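Oligopeptide-binding protein oppA (Lactococcus lactis, PDB 3DRF) binds oligopeptides in a voluminous cavity as the receptor of an ABC transporter whose peptide uptake is essential for growth in milk. Local coordinates at residues Ser371-Tyr376 / Ala522-Gln527; Glu528-Asn531 / Tyr535-Pro538; Ile302-Tyr307 / Asn358-Pro363; Ile508-Ala511 / Thr517-Lys520; Trp473-Glu478 / Gln482-Ala487. All coordinates share one frame; numbering follows the deposited sequence. Where two conformers were deposited one is given.

Contact 1 (Ser371-Tyr376 / Ala522-Gln527); sequences SSVKGY and AFVKYQ
Val373 sets its two methyl groups against successive turns of the helix that carries residues 522-527. Its CG1 faces the first carbon of the Gln527 side chain, with CG1 and CB 4.2 Å apart, while CG2 lies 4.3 Å from CG1 of Val524. The split follows from the valine rotamer: CG1 stands opposite the backbone N (chi1 174°), and CG2 is left beside that N, so each branch serves a different neighbour. A beta-branched residue suits such a place because both methyls are fixed as soon as chi1 is. The Val373 and Gln527 side chains cross at about a right angle, and only the aliphatic root of the glutamine is used. Ser372 adds a marginal touch at the more exposed border, its OG 4.4 Å from Val524 CG1, while that hydroxyl bonds to Ser370.

The amide of Gln527 is occupied elsewhere. NE2 bends back to Phe523 O at 3.1 Å, above the carbonyl plane and on the face opposite to the helical bond from Gln527 N, and it also donates to Phe368 O. OE1 pairs with Ser359 OG. These bonds hold the amide in place and satisfy it in a buried setting. The contact thus lays the loop between strand 354-356 and helix 381-390 along one flank of helix 516-533, while Ala522, Phe523 and Tyr526 of that helix pack on helix 499-508.

Contact 2 (Glu528-Asn531 / Tyr535-Pro538); sequences EDMN and YVIP
Met530 and Val536 meet methyl to methyl, the thioether coming in at a slant so that CE stops 3.7 Å from CG2 of the valine. The methionine gets there by folding: it turns at chi2 (-69°) and again at chi3 (-86°), which brings its end closer to the strand than its first bond would suggest. An unbranched, flexible side chain suits this buried corner, where CE also packs on Leu360 and Phe485. Asn531 starts out away from the strand, yet its carboxamide brings OD1 back against the ring of Pro538, 3.4 Å from CG and 3.5 Å from CD. The two groups run obliquely past each other, a polar oxygen beside ring methylenes.

Two waters fill the polar side of the corner. Water 1 donates to Met530 O at 2.7 Å and accepts a weak bond from Tyr535 N. Water 2 gives one hydrogen to Asn531 OD1 at 3.0 Å and the other to Val536 O at 3.1 Å, linking side chain to strand. The nitrogen of the same amide, ND2, is used outward, bonding to Asn358 O and Lys374 O, so both ends of the asparagine are engaged and its rotation is fixed. This is a tight helix-to-strand connection: helix 516-533 ends, the chain turns by rather more than a right angle within a few residues, and strand 536-549 enters the sheet beside strand 292-307, with two ordered waters bridging helix and strand at the turn.

Contact 3 (Ile302-Tyr307 / Asn358-Pro363); sequences ISLMYY and NSLIPP
Ile302 ends, unusually for an apolar side chain, against two backbone carbonyls of the loop, CD1 lying 3.7 Å from Ser359 O and CG1 4.1 Å from Leu360 O. With CG1 trans to the backbone N (chi1 -175°), the longer branch of the isoleucine reaches out to that loop. Leu360 answers with its CD2 methyl, which touches two strand residues, 4.2 Å from Ile302 CG1 and 4.0 Å from Leu304 CD1. The two leucines cross at about a right angle. Alternate residues of a strand face the same way, which is why Ile302 and Leu304 both point at the loop while Ser303 points from it.

The loop is shaped by an ST turn in which Ser359 OG accepts from Ile361 N at 3.2 Å, close to straight at 161°. A serine suits this position, its short side chain placing a hydroxyl where the backbone two residues on can use it. Leu360 itself lies between strand 292-307 and helix 516-533, touching Tyr526 of the latter, while strand 292-307 is itself hydrogen-bonded between strands 468-474 and 536-549.

Contact 4 (Ile508-Ala511 / Thr517-Lys520); sequences IDSA and TYRK
Arg519 grips Ile508 and Asp509 with two N-H groups. Its NE donates to Ile508 O at 2.8 Å (N-H...O 157°), with the oxygen almost in the guanidinium plane, and NH2 makes a salt bridge to Asp509 OD1 at 3.0 Å, meeting it nearly along its C-O axis. OD1 lies somewhat out of the guanidinium plane, and the carboxylate and guanidinium planes are turned 39° apart. The arginine is straight from CG to NE and leaves its helix with CG on the far side from the backbone N (chi1 -161°), a shape that carries the charged end across to the loop. NH1 continues outward to a salt bridge with Glu478, and Asp509 OD2 is held by Tyr189 and Ser480, so the buried charges lie in a network that would probably stabilise their ionised forms.

Around the polar centre lie looser van der Waals contacts. Ile508 crosses the arginine at about a right angle, its CG2 3.8 Å from NH2, and CG and CD of Arg519 pass close to Ile508 O. Farther out, Tyr518 CE2 lies 4.1 Å from Ser510 OG, itself hydrogen-bonded to Asp507 O. A leucine in place of Arg519 would probably leave the Asp509 carboxylate and Ile508 O without these donors and Glu478 without its mate. The arrangement belongs to the connection between two consecutive helices, 499-508 and 516-533, an arginine tying the second helix to the segment that follows the first.

Contact 5 (Trp473-Glu478 / Gln482-Ala487); sequences WSLASE and QDLFSA
Leu484 puts its two methyls to separate uses, CD2 on Trp473 and CD1 on Leu475. CD2 sits over the centre of the indole face in a CH-pi contact, 3.6 Å from the centroid of the six-membered ring and just 10° off its normal. The leucine and tryptophan side chains slide past each other in opposite directions. CD1 meets Leu475 CD2 at 3.8 Å, those two side chains crossing at about a right angle. Leu484 has CG opposite its carbonyl carbon (chi1 -62°) and an extended chi2, which spreads the methyls to the two targets. Trp473 shares that first setting, and its chi2 of 96° stands the indole across the CA-CB bond with a face presented to the helix.

At the polar edge of the indole, NE1 is hydrogen-bonded to Tyr306 OH, which fixes the ring's rotation. With an alanine in place of Trp473, Leu484 would probably lose the flat surface under its methyl, and Tyr306 OH its indole partner. Just past helix 482-485, Ser486 OG and N both bond to Gln482 O, from opposite faces of its plane. Trp473 and Ser474 pair with the bound peptide as an antiparallel strand, and Ala476 N donates a hydrogen bond to a polar side chain of the peptide. Leu475 and Leu484 also touch the peptide, so the contact forms part of the wall of the binding cavity in a closed, Venus fly-trap receptor.

Contacts 2, 3 and 5 are buried and largely apolar, with contact 5 nearest the centre of the chain and beside the bound peptide; contact 1 is partly exposed, and contact 4, though mostly buried, lies farthest from the centre. Helix 516-533 serves contacts 4, 1 and 2 in turn, while contacts 2, 3 and 5 reach one sheet through neighbouring strands. Chemistry follows place: methyl packing near the sheet, ordered water where helix turns into strand, and charge pairing at the outlying helix connection. Backbone bonds from Met305 to Ile537 and from Ile302 to Trp473 join contact 3 to contacts 2 and 5, and Ile508 packs contact 4 against contact 1.

Contact 1 (Ser371-Tyr376 / Ala522-Gln527)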
# COMPACT_ATOMS: atom_id res chain seq x y z
N SER A 371 9.93 -0.82 22.05
CA SER A 371 11.38 -0.75 22.02
C SER A 371 12.02 -2.09 22.45
O SER A 371 13.18 -2.26 22.27
CB SER A 371 11.87 0.45 22.85
OG SER A 371 11.63 0.26 24.22
N SER A 372 11.27 -2.97 23.04
CA SER A 372 11.68 -4.29 23.23
C SER A 372 12.09 -4.94 21.89
O SER A 372 12.98 -5.69 21.93
CB SER A 372 10.59 -5.11 24.00
OG SER A 372 9.51 -5.70 23.19
N VAL A 373 11.43 -4.68 20.77
CA VAL A 373 11.59 -5.57 19.62
C VAL A 373 12.86 -5.21 18.86
O VAL A 373 13.08 -4.09 18.48
CB VAL A 373 10.34 -5.55 18.68
CG1 VAL A 373 10.58 -6.34 17.43
CG2 VAL A 373 9.11 -6.14 19.43
N LYS A 374 13.69 -6.23 18.69
CA LYS A 374 14.96 -6.13 17.99
C LYS A 374 14.82 -6.84 16.64
O LYS A 374 14.35 -7.93 16.53
CB LYS A 374 16.06 -6.80 18.78
CG LYS A 374 16.20 -6.34 20.20
CD LYS A 374 16.39 -4.82 20.32
CE LYS A 374 16.52 -4.36 21.80
NZ LYS A 374 16.29 -2.94 21.87
N GLY A 375 15.29 -6.14 15.64
CA GLY A 375 15.29 -6.63 14.28
C GLY A 375 16.70 -6.59 13.69
O GLY A 375 17.64 -6.97 14.32
N TYR A 376 16.79 -6.06 12.49
CA TYR A 376 18.02 -6.09 11.65
C TYR A 376 18.51 -4.67 11.45
O TYR A 376 19.25 -4.40 10.53
CB TYR A 376 17.75 -6.84 10.30
CG TYR A 376 17.31 -8.29 10.52
CD1 TYR A 376 18.23 -9.35 10.53
CD2 TYR A 376 15.97 -8.58 10.83
CE1 TYR A 376 17.81 -10.64 10.80
CE2 TYR A 376 15.58 -9.86 11.08
CZ TYR A 376 16.49 -10.88 11.08
OH TYR A 376 16.13 -12.17 11.35
N ALA A 522 -0.30 -9.55 21.32
CA ALA A 522 -0.38 -10.22 20.04
C ALA A 522 0.44 -9.49 18.97
O ALA A 522 1.13 -10.11 18.24
CB ALA A 522 -1.84 -10.32 19.66
N PHE A 523 0.38 -8.17 18.95
CA PHE A 523 1.21 -7.38 18.02
C PHE A 523 2.71 -7.57 18.30
O PHE A 523 3.45 -7.66 17.40
CB PHE A 523 0.84 -5.87 18.06
CG PHE A 523 -0.15 -5.46 16.98
CD1 PHE A 523 0.17 -5.47 15.63
CD2 PHE A 523 -1.43 -5.05 17.33
CE1 PHE A 523 -0.73 -5.09 14.66
CE2 PHE A 523 -2.35 -4.63 16.35
CZ PHE A 523 -1.99 -4.67 15.02
N VAL A 524 3.10 -7.62 19.56
CA VAL A 524 4.53 -7.83 19.89
C VAL A 524 4.98 -9.23 19.39
O VAL A 524 6.01 -9.36 18.83
CB VAL A 524 4.78 -7.67 21.42
CG1 VAL A 524 6.17 -8.23 21.80
CG2 VAL A 524 4.68 -6.21 21.82
N LYS A 525 4.19 -10.23 19.68
CA LYS A 525 4.52 -11.62 19.26
C LYS A 525 4.67 -11.73 17.75
O LYS A 525 5.61 -12.29 17.29
CB LYS A 525 3.51 -12.63 19.83
CG LYS A 525 3.89 -14.08 19.45
CD LYS A 525 2.88 -15.08 20.03
CE LYS A 525 3.35 -16.54 19.92
NZ LYS A 525 3.49 -16.97 18.49
N TYR A 526 3.74 -11.15 17.02
CA TYR A 526 3.80 -11.06 15.57
C TYR A 526 5.10 -10.39 15.07
O TYR A 526 5.73 -10.88 14.19
CB TYR A 526 2.60 -10.24 15.09
CG TYR A 526 2.65 -9.86 13.62
CD1 TYR A 526 2.60 -10.83 12.61
CD2 TYR A 526 2.74 -8.52 13.23
CE1 TYR A 526 2.64 -10.43 11.24
CE2 TYR A 526 2.79 -8.15 11.91
CZ TYR A 526 2.76 -9.11 10.93
OH TYR A 526 2.81 -8.76 9.57
N GLN A 527 5.44 -9.26 15.66
CA GLN A 527 6.67 -8.56 15.27
C GLN A 527 7.94 -9.41 15.53
O GLN A 527 8.80 -9.50 14.72
CB GLN A 527 6.78 -7.21 16.00
CG GLN A 527 5.71 -6.13 15.53
CD GLN A 527 5.66 -4.92 16.48
OE1 GLN A 527 6.51 -4.07 16.45
NE2 GLN A 527 4.66 -4.85 17.25

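Contact 2 (Glu528-Asn531 / Tyr535-Pro538)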
# COMPACT_ATOMS: atom_id res chain seq x y z
N GLU A 528 8.00 -10.04 16.69
CA GLU A 528 9.12 -10.91 17.04
C GLU A 528 9.15 -12.12 16.12
O GLU A 528 10.17 -12.47 15.64
CB GLU A 528 8.94 -11.44 18.48
CG GLU A 528 9.14 -10.39 19.64
CD GLU A 528 8.68 -10.93 20.99
OE1 GLU A 528 7.91 -11.88 21.06
OE2 GLU A 528 9.13 -10.34 21.93
N ASP A 529 8.00 -12.73 15.86
CA ASP A 529 7.97 -13.97 15.06
C ASP A 529 8.33 -13.69 13.58
O ASP A 529 9.02 -14.45 12.99
CB ASP A 529 6.59 -14.69 15.14
CG ASP A 529 6.32 -15.29 16.50
OD1 ASP A 529 7.21 -15.42 17.32
OD2 ASP A 529 5.16 -15.62 16.68
N MET A 530 7.90 -12.57 13.04
CA MET A 530 8.23 -12.22 11.66
C MET A 530 9.74 -11.99 11.56
O MET A 530 10.32 -12.37 10.63
CB MET A 530 7.49 -10.94 11.26
CG MET A 530 5.96 -11.25 10.94
SD MET A 530 5.73 -12.26 9.36
CE MET A 530 5.70 -10.92 8.10
N ASN A 531 10.33 -11.34 12.55
CA ASN A 531 11.80 -11.11 12.52
C ASN A 531 12.59 -12.45 12.63
O ASN A 531 13.55 -12.63 11.98
CB ASN A 531 12.20 -10.13 13.65
CG ASN A 531 11.91 -8.67 13.31
OD1 ASN A 531 11.55 -8.34 12.20
ND2 ASN A 531 12.04 -7.83 14.28
N TYR A 535 11.08 -14.31 6.81
CA TYR A 535 10.55 -14.39 5.45
C TYR A 535 10.59 -13.03 4.76
O TYR A 535 10.69 -12.99 3.58
CB TYR A 535 9.10 -14.89 5.49
CG TYR A 535 8.90 -16.30 6.10
CD1 TYR A 535 9.77 -17.35 5.86
CD2 TYR A 535 7.81 -16.56 6.93
CE1 TYR A 535 9.54 -18.62 6.40
CE2 TYR A 535 7.59 -17.82 7.46
CZ TYR A 535 8.43 -18.82 7.18
OH TYR A 535 8.25 -20.12 7.65
N VAL A 536 10.53 -11.97 5.57
CA VAL A 536 10.78 -10.60 5.11
C VAL A 536 11.64 -9.94 6.20
O VAL A 536 11.63 -10.37 7.32
CB VAL A 536 9.45 -9.82 4.89
CG1 VAL A 536 8.59 -10.50 3.80
CG2 VAL A 536 8.67 -9.69 6.23
N ILE A 537 12.37 -8.92 5.79
CA ILE A 537 13.22 -8.17 6.71
C ILE A 537 12.78 -6.67 6.65
O ILE A 537 12.79 -6.06 5.65
CB ILE A 537 14.72 -8.24 6.28
CG1 ILE A 537 15.24 -9.71 6.09
CG2 ILE A 537 15.62 -7.46 7.27
CD1 ILE A 537 15.23 -10.56 7.39
N PRO A 538 12.41 -6.12 7.81
CA PRO A 538 11.99 -4.70 7.82
C PRO A 538 13.18 -3.83 7.42
O PRO A 538 14.27 -4.08 7.83
CB PRO A 538 11.62 -4.43 9.29
CG PRO A 538 11.37 -5.82 9.88
CD PRO A 538 12.33 -6.72 9.17
O HOH W 1 9.01 -12.97 8.33
O HOH W 2 10.07 -9.22 9.77

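Contact 3 (Ile302-Tyr307 / Asn358-Pro363)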
# COMPACT_ATOMS: atom_id res chain seq x y z
N ILE A 302 6.04 1.50 5.46
CA ILE A 302 7.12 0.56 5.75
C ILE A 302 7.76 0.18 4.45
O ILE A 302 7.10 -0.04 3.43
CB ILE A 302 6.60 -0.73 6.51
CG1 ILE A 302 7.71 -1.70 6.94
CG2 ILE A 302 5.57 -1.55 5.68
CD1 ILE A 302 8.61 -1.12 7.95
N SER A 303 9.08 0.11 4.47
CA SER A 303 9.84 -0.62 3.44
C SER A 303 10.45 -1.90 4.04
O SER A 303 10.74 -1.95 5.17
CB SER A 303 10.89 0.23 2.73
OG SER A 303 11.89 0.66 3.68
N LEU A 304 10.62 -2.89 3.18
CA LEU A 304 11.03 -4.22 3.60
C LEU A 304 11.62 -4.98 2.45
O LEU A 304 11.34 -4.76 1.33
CB LEU A 304 9.85 -5.00 4.25
CG LEU A 304 8.78 -5.47 3.27
CD1 LEU A 304 7.87 -6.43 4.05
CD2 LEU A 304 7.94 -4.29 2.66
N MET A 305 12.52 -5.87 2.82
CA MET A 305 13.12 -6.76 1.88
C MET A 305 12.37 -8.12 1.90
O MET A 305 12.16 -8.73 2.91
CB MET A 305 14.60 -6.96 2.31
CG MET A 305 15.41 -7.88 1.35
SD MET A 305 17.23 -7.76 1.62
CE MET A 305 17.36 -8.40 3.32
N TYR A 306 11.99 -8.59 0.72
CA TYR A 306 11.27 -9.84 0.51
C TYR A 306 12.18 -10.93 -0.02
O TYR A 306 13.02 -10.67 -0.85
CB TYR A 306 10.20 -9.65 -0.58
CG TYR A 306 8.95 -8.90 -0.13
CD1 TYR A 306 7.81 -9.59 0.36
CD2 TYR A 306 8.89 -7.53 -0.16
CE1 TYR A 306 6.65 -8.93 0.77
CE2 TYR A 306 7.72 -6.86 0.24
CZ TYR A 306 6.63 -7.57 0.69
OH TYR A 306 5.53 -6.86 1.11
N TYR A 307 11.90 -12.16 0.42
CA TYR A 307 12.51 -13.38 -0.15
C TYR A 307 11.42 -14.17 -0.91
O TYR A 307 10.34 -14.36 -0.41
CB TYR A 307 13.09 -14.22 0.97
CG TYR A 307 14.22 -13.54 1.75
CD1 TYR A 307 15.31 -12.93 1.11
CD2 TYR A 307 14.16 -13.51 3.14
CE1 TYR A 307 16.33 -12.35 1.84
CE2 TYR A 307 15.19 -12.94 3.90
CZ TYR A 307 16.26 -12.36 3.22
OH TYR A 307 17.29 -11.82 3.93
N ASN A 358 12.90 -1.53 13.19
CA ASN A 358 13.09 -2.69 14.06
C ASN A 358 12.05 -3.81 13.84
O ASN A 358 12.22 -4.88 14.30
CB ASN A 358 13.05 -2.26 15.57
CG ASN A 358 11.68 -1.77 15.99
OD1 ASN A 358 11.04 -1.06 15.28
ND2 ASN A 358 11.24 -2.20 17.15
N SER A 359 10.99 -3.44 13.16
CA SER A 359 9.82 -4.32 12.94
C SER A 359 8.95 -3.77 11.80
O SER A 359 9.25 -2.79 11.24
CB SER A 359 8.99 -4.45 14.22
OG SER A 359 8.08 -3.38 14.28
N LEU A 360 7.89 -4.50 11.49
CA LEU A 360 6.96 -4.12 10.43
C LEU A 360 5.85 -3.14 10.82
O LEU A 360 5.16 -2.66 10.00
CB LEU A 360 6.33 -5.39 9.81
CG LEU A 360 7.35 -6.40 9.20
CD1 LEU A 360 6.66 -7.74 8.86
CD2 LEU A 360 8.02 -5.76 7.98
N ILE A 361 5.76 -2.83 12.09
CA ILE A 361 4.70 -1.90 12.58
C ILE A 361 5.30 -0.49 12.81
O ILE A 361 6.11 -0.33 13.68
CB ILE A 361 4.05 -2.41 13.88
CG1 ILE A 361 3.46 -3.86 13.71
CG2 ILE A 361 2.97 -1.42 14.32
CD1 ILE A 361 2.27 -3.96 12.69
N PRO A 362 4.87 0.49 12.08
CA PRO A 362 5.55 1.79 12.14
C PRO A 362 5.12 2.68 13.32
O PRO A 362 4.12 2.45 13.89
CB PRO A 362 5.20 2.46 10.79
CG PRO A 362 3.87 1.92 10.46
CD PRO A 362 3.93 0.44 10.94
N PRO A 363 5.91 3.69 13.60
CA PRO A 363 5.70 4.57 14.79
C PRO A 363 4.37 5.28 14.84
O PRO A 363 3.91 5.52 15.89
CB PRO A 363 6.84 5.62 14.66
CG PRO A 363 7.95 4.92 13.93
CD PRO A 363 7.25 3.92 12.97

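Contact 4 (Ile508-Ala511 / Thr517-Lys520)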
# COMPACT_ATOMS: atom_id res chain seq x y z
N ILE A 508 -4.24 -11.19 16.48
CA ILE A 508 -4.30 -9.72 16.51
C ILE A 508 -5.74 -9.19 16.30
O ILE A 508 -6.13 -8.21 16.86
CB ILE A 508 -3.30 -9.16 15.48
CG1 ILE A 508 -1.87 -9.24 16.07
CG2 ILE A 508 -3.69 -7.72 15.05
CD1 ILE A 508 -0.73 -9.09 14.98
N ASP A 509 -6.47 -9.91 15.47
CA ASP A 509 -7.83 -9.47 15.10
C ASP A 509 -8.93 -10.32 15.73
O ASP A 509 -10.04 -10.19 15.41
CB ASP A 509 -8.01 -9.40 13.53
CG ASP A 509 -7.17 -8.34 12.88
OD1 ASP A 509 -6.80 -7.40 13.53
OD2 ASP A 509 -6.87 -8.52 11.73
N SER A 510 -8.57 -11.19 16.66
CA SER A 510 -9.52 -12.06 17.33
C SER A 510 -10.40 -11.30 18.37
O SER A 510 -10.13 -10.20 18.74
CB SER A 510 -8.75 -13.20 18.06
OG SER A 510 -8.11 -12.76 19.23
N ALA A 511 -11.45 -12.02 18.78
CA ALA A 511 -12.35 -11.53 19.84
C ALA A 511 -11.58 -11.25 21.14
O ALA A 511 -11.87 -10.34 21.79
CB ALA A 511 -13.52 -12.57 20.08
N THR A 517 -4.90 -4.78 25.93
CA THR A 517 -3.73 -5.43 26.56
C THR A 517 -3.35 -6.71 25.77
O THR A 517 -2.22 -6.94 25.48
CB THR A 517 -4.05 -5.85 27.99
OG1 THR A 517 -4.60 -4.71 28.68
CG2 THR A 517 -2.76 -6.35 28.68
N TYR A 518 -4.36 -7.52 25.47
CA TYR A 518 -4.19 -8.76 24.71
C TYR A 518 -3.73 -8.45 23.26
O TYR A 518 -2.84 -9.04 22.81
CB TYR A 518 -5.53 -9.55 24.78
CG TYR A 518 -5.41 -10.92 24.10
CD1 TYR A 518 -5.28 -12.08 24.86
CD2 TYR A 518 -5.39 -11.04 22.69
CE1 TYR A 518 -5.16 -13.31 24.24
CE2 TYR A 518 -5.27 -12.30 22.10
CZ TYR A 518 -5.14 -13.40 22.86
OH TYR A 518 -5.01 -14.68 22.36
N ARG A 519 -4.33 -7.45 22.64
CA ARG A 519 -3.95 -7.08 21.28
C ARG A 519 -2.53 -6.52 21.22
O ARG A 519 -1.84 -6.88 20.33
CB ARG A 519 -4.98 -6.11 20.71
CG ARG A 519 -4.87 -6.10 19.19
CD ARG A 519 -5.95 -5.16 18.58
NE ARG A 519 -6.00 -5.39 17.09
CZ ARG A 519 -6.08 -4.44 16.18
NH1 ARG A 519 -6.18 -3.18 16.50
NH2 ARG A 519 -6.09 -4.81 14.92
N LYS A 520 -2.11 -5.76 22.21
CA LYS A 520 -0.72 -5.31 22.24
C LYS A 520 0.27 -6.48 22.30
O LYS A 520 1.20 -6.50 21.57
CB LYS A 520 -0.50 -4.38 23.46
CG LYS A 520 0.89 -3.70 23.48
CD LYS A 520 1.02 -2.88 24.82
CE LYS A 520 2.35 -2.04 24.91
NZ LYS A 520 2.13 -0.76 24.28

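Contact 5 (Trp473-Glu478 / Gln482-Ala487)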
# COMPACT_ATOMS: atom_id res chain seq x y z
N TRP A 473 5.37 0.19 1.16
CA TRP A 473 3.94 0.31 1.28
C TRP A 473 3.54 1.62 1.91
O TRP A 473 4.09 2.02 2.94
CB TRP A 473 3.36 -0.80 2.16
CG TRP A 473 3.55 -2.17 1.61
CD1 TRP A 473 4.55 -3.06 1.91
CD2 TRP A 473 2.71 -2.82 0.66
NE1 TRP A 473 4.37 -4.22 1.19
CE2 TRP A 473 3.25 -4.10 0.42
CE3 TRP A 473 1.54 -2.45 -0.01
CZ2 TRP A 473 2.65 -5.01 -0.47
CZ3 TRP A 473 0.96 -3.35 -0.90
CH2 TRP A 473 1.53 -4.60 -1.12
N SER A 474 2.56 2.29 1.29
CA SER A 474 1.75 3.28 1.96
C SER A 474 0.64 2.48 2.63
O SER A 474 -0.32 2.06 1.98
CB SER A 474 1.20 4.29 0.97
OG SER A 474 2.22 5.17 0.53
N LEU A 475 0.79 2.28 3.92
CA LEU A 475 -0.04 1.37 4.69
C LEU A 475 -1.46 1.89 4.92
O LEU A 475 -1.69 3.05 5.01
CB LEU A 475 0.62 1.09 6.06
CG LEU A 475 1.93 0.31 6.04
CD1 LEU A 475 2.60 0.39 7.42
CD2 LEU A 475 1.74 -1.13 5.62
N ALA A 476 -2.39 0.93 5.07
CA ALA A 476 -3.75 1.23 5.51
C ALA A 476 -3.68 1.84 6.91
O ALA A 476 -2.79 1.55 7.64
CB ALA A 476 -4.58 -0.10 5.56
N SER A 477 -4.64 2.67 7.21
CA SER A 477 -4.61 3.42 8.47
C SER A 477 -5.10 2.65 9.68
O SER A 477 -5.52 3.24 10.62
CB SER A 477 -5.35 4.77 8.36
OG SER A 477 -6.66 4.57 7.93
N GLU A 478 -5.06 1.32 9.64
CA GLU A 478 -5.30 0.48 10.82
C GLU A 478 -4.15 -0.54 10.82
O GLU A 478 -3.81 -1.04 9.78
CB GLU A 478 -6.68 -0.19 10.65
CG GLU A 478 -7.32 -0.67 11.98
CD GLU A 478 -6.70 -1.95 12.55
OE1 GLU A 478 -6.24 -2.77 11.74
OE2 GLU A 478 -6.67 -2.02 13.73
N GLN A 482 -3.07 -8.30 7.92
CA GLN A 482 -3.77 -9.36 7.14
C GLN A 482 -3.72 -9.09 5.66
O GLN A 482 -3.57 -10.01 4.93
CB GLN A 482 -5.27 -9.47 7.56
CG GLN A 482 -5.48 -9.99 9.04
CD GLN A 482 -5.47 -11.52 9.11
OE1 GLN A 482 -5.07 -12.18 8.23
NE2 GLN A 482 -5.88 -12.06 10.24
N ASP A 483 -3.86 -7.83 5.25
CA ASP A 483 -4.01 -7.55 3.81
C ASP A 483 -2.64 -7.48 3.10
O ASP A 483 -2.58 -7.38 1.93
CB ASP A 483 -4.88 -6.28 3.62
CG ASP A 483 -6.36 -6.50 4.03
OD1 ASP A 483 -6.74 -7.59 4.31
OD2 ASP A 483 -7.04 -5.50 3.99
N LEU A 484 -1.56 -7.59 3.84
CA LEU A 484 -0.20 -7.78 3.28
C LEU A 484 0.26 -9.24 3.26
O LEU A 484 0.98 -9.63 2.38
CB LEU A 484 0.80 -6.98 4.12
CG LEU A 484 0.63 -5.45 4.18
CD1 LEU A 484 1.83 -4.85 4.91
CD2 LEU A 484 0.53 -4.78 2.78
N PHE A 485 -0.11 -10.02 4.28
CA PHE A 485 0.54 -11.33 4.51
C PHE A 485 -0.40 -12.54 4.67
O PHE A 485 0.06 -13.62 4.73
CB PHE A 485 1.43 -11.24 5.74
CG PHE A 485 2.59 -10.27 5.56
CD1 PHE A 485 3.54 -10.45 4.56
CD2 PHE A 485 2.67 -9.19 6.38
CE1 PHE A 485 4.55 -9.54 4.40
CE2 PHE A 485 3.71 -8.22 6.24
CZ PHE A 485 4.64 -8.40 5.25
N SER A 486 -1.70 -12.33 4.70
CA SER A 486 -2.60 -13.50 4.88
C SER A 486 -2.43 -14.50 3.71
O SER A 486 -2.13 -14.16 2.60
CB SER A 486 -4.08 -13.08 5.09
OG SER A 486 -4.66 -12.49 3.91
N ALA A 487 -2.69 -15.75 4.05
CA ALA A 487 -2.46 -16.86 3.15
C ALA A 487 -3.18 -16.69 1.79
O ALA A 487 -2.66 -17.11 0.82
CB ALA A 487 -2.89 -18.16 3.83